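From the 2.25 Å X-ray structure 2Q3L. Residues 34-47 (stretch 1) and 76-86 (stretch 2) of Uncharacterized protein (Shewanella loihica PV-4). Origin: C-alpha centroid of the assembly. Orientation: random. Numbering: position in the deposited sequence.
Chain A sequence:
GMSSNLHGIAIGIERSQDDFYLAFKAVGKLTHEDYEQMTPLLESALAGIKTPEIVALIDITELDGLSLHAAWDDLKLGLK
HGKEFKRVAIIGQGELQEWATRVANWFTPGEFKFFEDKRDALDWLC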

# COMPACT_ATOMS: atom_id res chain seq x y z
N ASP A 34 -1.97 3.81 6.43
CA ASP A 34 -3.16 4.66 6.67
C ASP A 34 -3.97 4.13 7.84
O ASP A 34 -4.43 4.93 8.65
CB ASP A 34 -4.06 4.80 5.42
CG ASP A 34 -3.34 5.47 4.25
OD1 ASP A 34 -2.32 6.17 4.50
OD2 ASP A 34 -3.77 5.27 3.10
N TYR A 35 -4.18 2.79 7.91
CA TYR A 35 -4.89 2.17 9.04
C TYR A 35 -4.10 2.34 10.33
O TYR A 35 -4.68 2.53 11.39
CB TYR A 35 -5.26 0.70 8.76
CG TYR A 35 -6.51 0.62 7.93
CD1 TYR A 35 -6.46 0.73 6.53
CD2 TYR A 35 -7.75 0.55 8.53
CE1 TYR A 35 -7.66 0.74 5.73
CE2 TYR A 35 -8.94 0.53 7.76
CZ TYR A 35 -8.87 0.63 6.36
OH TYR A 35 -10.02 0.61 5.62
N GLU A 36 -2.79 2.23 10.25
CA GLU A 36 -1.96 2.49 11.39
C GLU A 36 -2.07 3.91 11.92
O GLU A 36 -2.08 4.08 13.11
CB GLU A 36 -0.48 2.23 11.06
CG GLU A 36 -0.12 0.80 11.11
CD GLU A 36 1.38 0.62 11.00
OE1 GLU A 36 2.01 1.36 10.20
OE2 GLU A 36 1.92 -0.26 11.71
N GLN A 37 -2.08 4.93 11.05
CA GLN A 37 -2.23 6.32 11.48
C GLN A 37 -3.57 6.59 12.15
O GLN A 37 -3.69 7.39 13.08
CB GLN A 37 -2.16 7.28 10.30
CG GLN A 37 -0.79 7.52 9.69
CD GLN A 37 -0.88 8.44 8.43
OE1 GLN A 37 -1.71 9.37 8.36
NE2 GLN A 37 -0.03 8.15 7.45
N MSE A 38 -4.60 5.92 11.68
CA MSE A 38 -5.97 6.15 12.15
C MSE A 38 -6.37 5.38 13.41
O MSE A 38 -7.34 5.74 14.10
CB MSE A 38 -6.90 5.81 10.95
CG MSE A 38 -8.40 5.98 11.18
SE MSE A 38 -9.16 4.31 11.88
CE MSE A 38 -9.71 3.40 10.26
N THR A 39 -5.67 4.27 13.66
CA THR A 39 -6.09 3.33 14.70
C THR A 39 -6.08 3.89 16.13
O THR A 39 -7.04 3.65 16.85
CB THR A 39 -5.37 1.98 14.57
OG1 THR A 39 -5.74 1.39 13.30
CG2 THR A 39 -5.75 1.03 15.69
N PRO A 40 -5.01 4.61 16.54
CA PRO A 40 -4.99 5.23 17.87
C PRO A 40 -6.13 6.22 18.10
O PRO A 40 -6.68 6.24 19.19
CB PRO A 40 -3.65 5.94 17.90
CG PRO A 40 -2.82 5.25 16.86
CD PRO A 40 -3.75 4.82 15.81
N LEU A 41 -6.51 7.01 17.09
CA LEU A 41 -7.66 7.91 17.22
C LEU A 41 -8.96 7.14 17.38
O LEU A 41 -9.83 7.51 18.16
CB LEU A 41 -7.75 8.83 16.01
CG LEU A 41 -6.59 9.83 16.13
CD1 LEU A 41 -5.95 10.14 14.79
CD2 LEU A 41 -7.00 11.08 16.90
N LEU A 42 -9.09 6.07 16.62
CA LEU A 42 -10.26 5.23 16.75
C LEU A 42 -10.29 4.65 18.15
O LEU A 42 -11.33 4.70 18.81
CB LEU A 42 -10.27 4.13 15.73
CG LEU A 42 -11.38 3.11 15.76
CD1 LEU A 42 -12.73 3.81 15.52
CD2 LEU A 42 -11.10 2.10 14.70
N GLU A 43 -9.19 4.06 18.61
CA GLU A 43 -9.16 3.52 19.97
C GLU A 43 -9.49 4.60 21.07
O GLU A 43 -10.16 4.31 22.06
CB GLU A 43 -7.81 2.87 20.21
CG GLU A 43 -7.66 1.55 19.46
CD GLU A 43 -6.23 1.02 19.52
OE1 GLU A 43 -5.38 1.67 20.16
OE2 GLU A 43 -5.94 -0.04 18.93
N SER A 44 -9.04 5.84 20.84
CA SER A 44 -9.34 6.95 21.72
C SER A 44 -10.88 7.24 21.72
O SER A 44 -11.52 7.25 22.76
CB SER A 44 -8.51 8.17 21.31
OG SER A 44 -8.86 9.30 22.05
N ALA A 45 -11.47 7.38 20.53
CA ALA A 45 -12.91 7.58 20.35
C ALA A 45 -13.78 6.56 21.04
O ALA A 45 -14.81 6.91 21.56
CB ALA A 45 -13.26 7.61 18.85
N LEU A 46 -13.37 5.30 21.06
CA LEU A 46 -14.18 4.23 21.60
C LEU A 46 -13.82 3.78 22.98
O LEU A 46 -14.33 2.75 23.41
CB LEU A 46 -14.06 2.96 20.71
CG LEU A 46 -14.18 3.06 19.20
CD1 LEU A 46 -14.18 1.70 18.60
CD2 LEU A 46 -15.38 3.82 18.74
N ALA A 47 -12.89 4.47 23.65
CA ALA A 47 -12.47 4.08 24.99
C ALA A 47 -13.67 4.05 25.94
O ALA A 47 -14.45 5.01 25.99
CB ALA A 47 -11.41 5.05 25.52
N LYS A 76 -9.88 -6.61 10.79
CA LYS A 76 -9.40 -6.67 12.19
C LYS A 76 -10.07 -5.60 13.05
O LYS A 76 -10.49 -5.88 14.17
CB LYS A 76 -7.91 -6.52 12.21
CG LYS A 76 -7.32 -6.25 13.56
CD LYS A 76 -5.80 -6.26 13.50
CE LYS A 76 -5.20 -6.29 14.96
NZ LYS A 76 -3.78 -6.83 15.19
N LEU A 77 -10.17 -4.38 12.53
CA LEU A 77 -10.87 -3.32 13.23
C LEU A 77 -12.36 -3.67 13.36
O LEU A 77 -12.92 -3.48 14.42
CB LEU A 77 -10.66 -1.94 12.58
CG LEU A 77 -9.23 -1.43 12.70
CD1 LEU A 77 -9.07 -0.09 12.04
CD2 LEU A 77 -8.76 -1.36 14.13
N GLY A 78 -12.99 -4.24 12.34
CA GLY A 78 -14.41 -4.65 12.47
C GLY A 78 -14.67 -5.72 13.53
O GLY A 78 -15.64 -5.66 14.31
N LEU A 79 -13.78 -6.71 13.58
CA LEU A 79 -13.89 -7.79 14.54
C LEU A 79 -13.68 -7.27 15.94
O LEU A 79 -14.33 -7.75 16.91
CB LEU A 79 -12.87 -8.87 14.22
CG LEU A 79 -13.22 -9.74 13.00
CD1 LEU A 79 -11.99 -10.48 12.54
CD2 LEU A 79 -14.34 -10.71 13.35
N LYS A 80 -12.82 -6.26 16.05
CA LYS A 80 -12.47 -5.68 17.38
C LYS A 80 -13.42 -4.65 17.89
O LYS A 80 -13.67 -4.63 19.09
CB LYS A 80 -11.11 -5.07 17.35
CG LYS A 80 -10.05 -6.20 17.12
CD LYS A 80 -8.66 -5.63 17.23
CE LYS A 80 -7.64 -6.69 17.48
NZ LYS A 80 -6.34 -6.05 17.62
N HIS A 81 -13.99 -3.82 17.00
CA HIS A 81 -14.85 -2.69 17.46
C HIS A 81 -16.23 -2.63 16.92
O HIS A 81 -17.03 -1.82 17.42
CB HIS A 81 -14.15 -1.35 17.11
CG HIS A 81 -12.74 -1.27 17.61
ND1 HIS A 81 -12.44 -1.17 18.95
CD2 HIS A 81 -11.56 -1.34 16.95
CE1 HIS A 81 -11.12 -1.18 19.10
NE2 HIS A 81 -10.56 -1.27 17.91
N GLY A 82 -16.55 -3.47 15.93
CA GLY A 82 -17.79 -3.34 15.22
C GLY A 82 -19.04 -3.48 16.03
O GLY A 82 -20.06 -2.83 15.74
N LYS A 83 -18.99 -4.34 17.04
CA LYS A 83 -20.17 -4.62 17.87
C LYS A 83 -20.60 -3.34 18.64
O LYS A 83 -21.74 -3.22 19.06
CB LYS A 83 -19.86 -5.82 18.81
CG LYS A 83 -21.03 -6.42 19.63
CD LYS A 83 -22.14 -6.99 18.74
CE LYS A 83 -23.37 -7.57 19.53
NZ LYS A 83 -23.03 -8.74 20.41
N GLU A 84 -19.66 -2.39 18.81
CA GLU A 84 -19.92 -1.15 19.51
C GLU A 84 -20.65 -0.11 18.69
O GLU A 84 -21.08 0.89 19.22
CB GLU A 84 -18.63 -0.56 20.12
CG GLU A 84 -18.26 -1.22 21.43
CD GLU A 84 -17.78 -2.65 21.30
OE1 GLU A 84 -16.73 -2.84 20.66
OE2 GLU A 84 -18.44 -3.57 21.89
N PHE A 85 -20.78 -0.37 17.39
CA PHE A 85 -21.53 0.52 16.46
C PHE A 85 -22.94 -0.00 16.24
O PHE A 85 -23.10 -1.16 15.80
CB PHE A 85 -20.83 0.55 15.10
CG PHE A 85 -19.51 1.21 15.15
CD1 PHE A 85 -18.44 0.58 15.68
CD2 PHE A 85 -19.34 2.50 14.67
CE1 PHE A 85 -17.21 1.21 15.77
CE2 PHE A 85 -18.11 3.11 14.74
CZ PHE A 85 -17.07 2.47 15.31
N LYS A 86 -23.96 0.83 16.54
CA LYS A 86 -25.36 0.46 16.27
C LYS A 86 -25.79 0.84 14.87
O LYS A 86 -26.59 0.14 14.29
CB LYS A 86 -26.35 1.06 17.26
CG LYS A 86 -26.33 2.54 17.44
CD LYS A 86 -27.35 2.88 18.54
CE LYS A 86 -27.24 4.31 18.95
NZ LYS A 86 -28.27 4.61 20.00
O HOH W 1 -7.70 -1.75 18.00

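No direct hydrogen bond joins the two stretches; the one polar link between their side chains runs through a single water. Water 1 donates a hydrogen bond to Glu-43 OE2 across 2.6 Å and lies 2.9 Å from His-81 NE2, also at hydrogen-bonding distance and angle. Glu-43 is exposed, so its carboxylate can reach solvent, and its aliphatic part still touches the imidazole, with Glu-43 CG 4.3 Å from His-81 NE2. Everything else that holds the stretches together is packing.

The two helices run nearly parallel, their N-to-C directions differing by 12°. Their axes come no closer than 12.5 Å, so side chains rather than backbones must bridge the gap, and the buried surface is modest, 373 Å² summed over both sides. The central bridge is Leu-77, which loses more area to the contact than any other residue. Its CA-to-CB bond points toward the first helix, and with chi1 in m and chi2 in t the side chain extends as a knob into a hole formed by Tyr-35, Met-38, Thr-39 and Leu-42. One methyl meets all four walls: Leu-77 CD1 lies 3.8 Å from Tyr-35 CD2, 4.0 Å from the selenomethionine methyl Met-38 CE, 3.9 Å from Thr-39 OG1 and 4.0 Å from Leu-42 CD2. It approaches Tyr-35 at the ring edge, near the ring plane. Met-38 starts sideways from its backbone, but its flexible chain brings the terminal methyl closer to the leucine.

Thr-39 places a hydroxyl beside this apolar knob without leaving it unpaired. Thr-39 OG1 donates to Tyr-35 O at a very short 2.5 Å, turning the polar group back onto its own helix. The adjoining backbone bond, from Thr-39 N to Tyr-35 O at 3.0 Å, is weak, and the helix is kinked at the next two residues, whose nitrogens make no bond to the preceding turn. Pro-40 has no amide hydrogen to offer, so it suits this position.

One turn beyond Leu-77, His-81 continues the contact. Leu-42 spans both residues through the same methyl, with Leu-42 CD2 4.1 Å from His-81 CD2. Leu-46, the first residue to leave helical phi/psi after the first helix, packs more tightly: Leu-46 CD1 is 3.4 Å from His-81 ND1. The imidazole thus combines carbon surface for the leucines with a nitrogen for the water, a mixed character that fits a partly exposed site.

Leu-46 is buried and points toward the second stretch, closing this end of the contact by reaching two aromatic side chains. Leu-46 CD1 lies against the histidine and is also 4.2 Å from Phe-85 CE1, while Leu-46 CD2 lies 4.1 Å from Phe-85 CZ. The CA-to-CB bond of Phe-85 is directed sideways, yet its long, rigid ring carries the tip to the leucine, extending the apolar contact past the second helix.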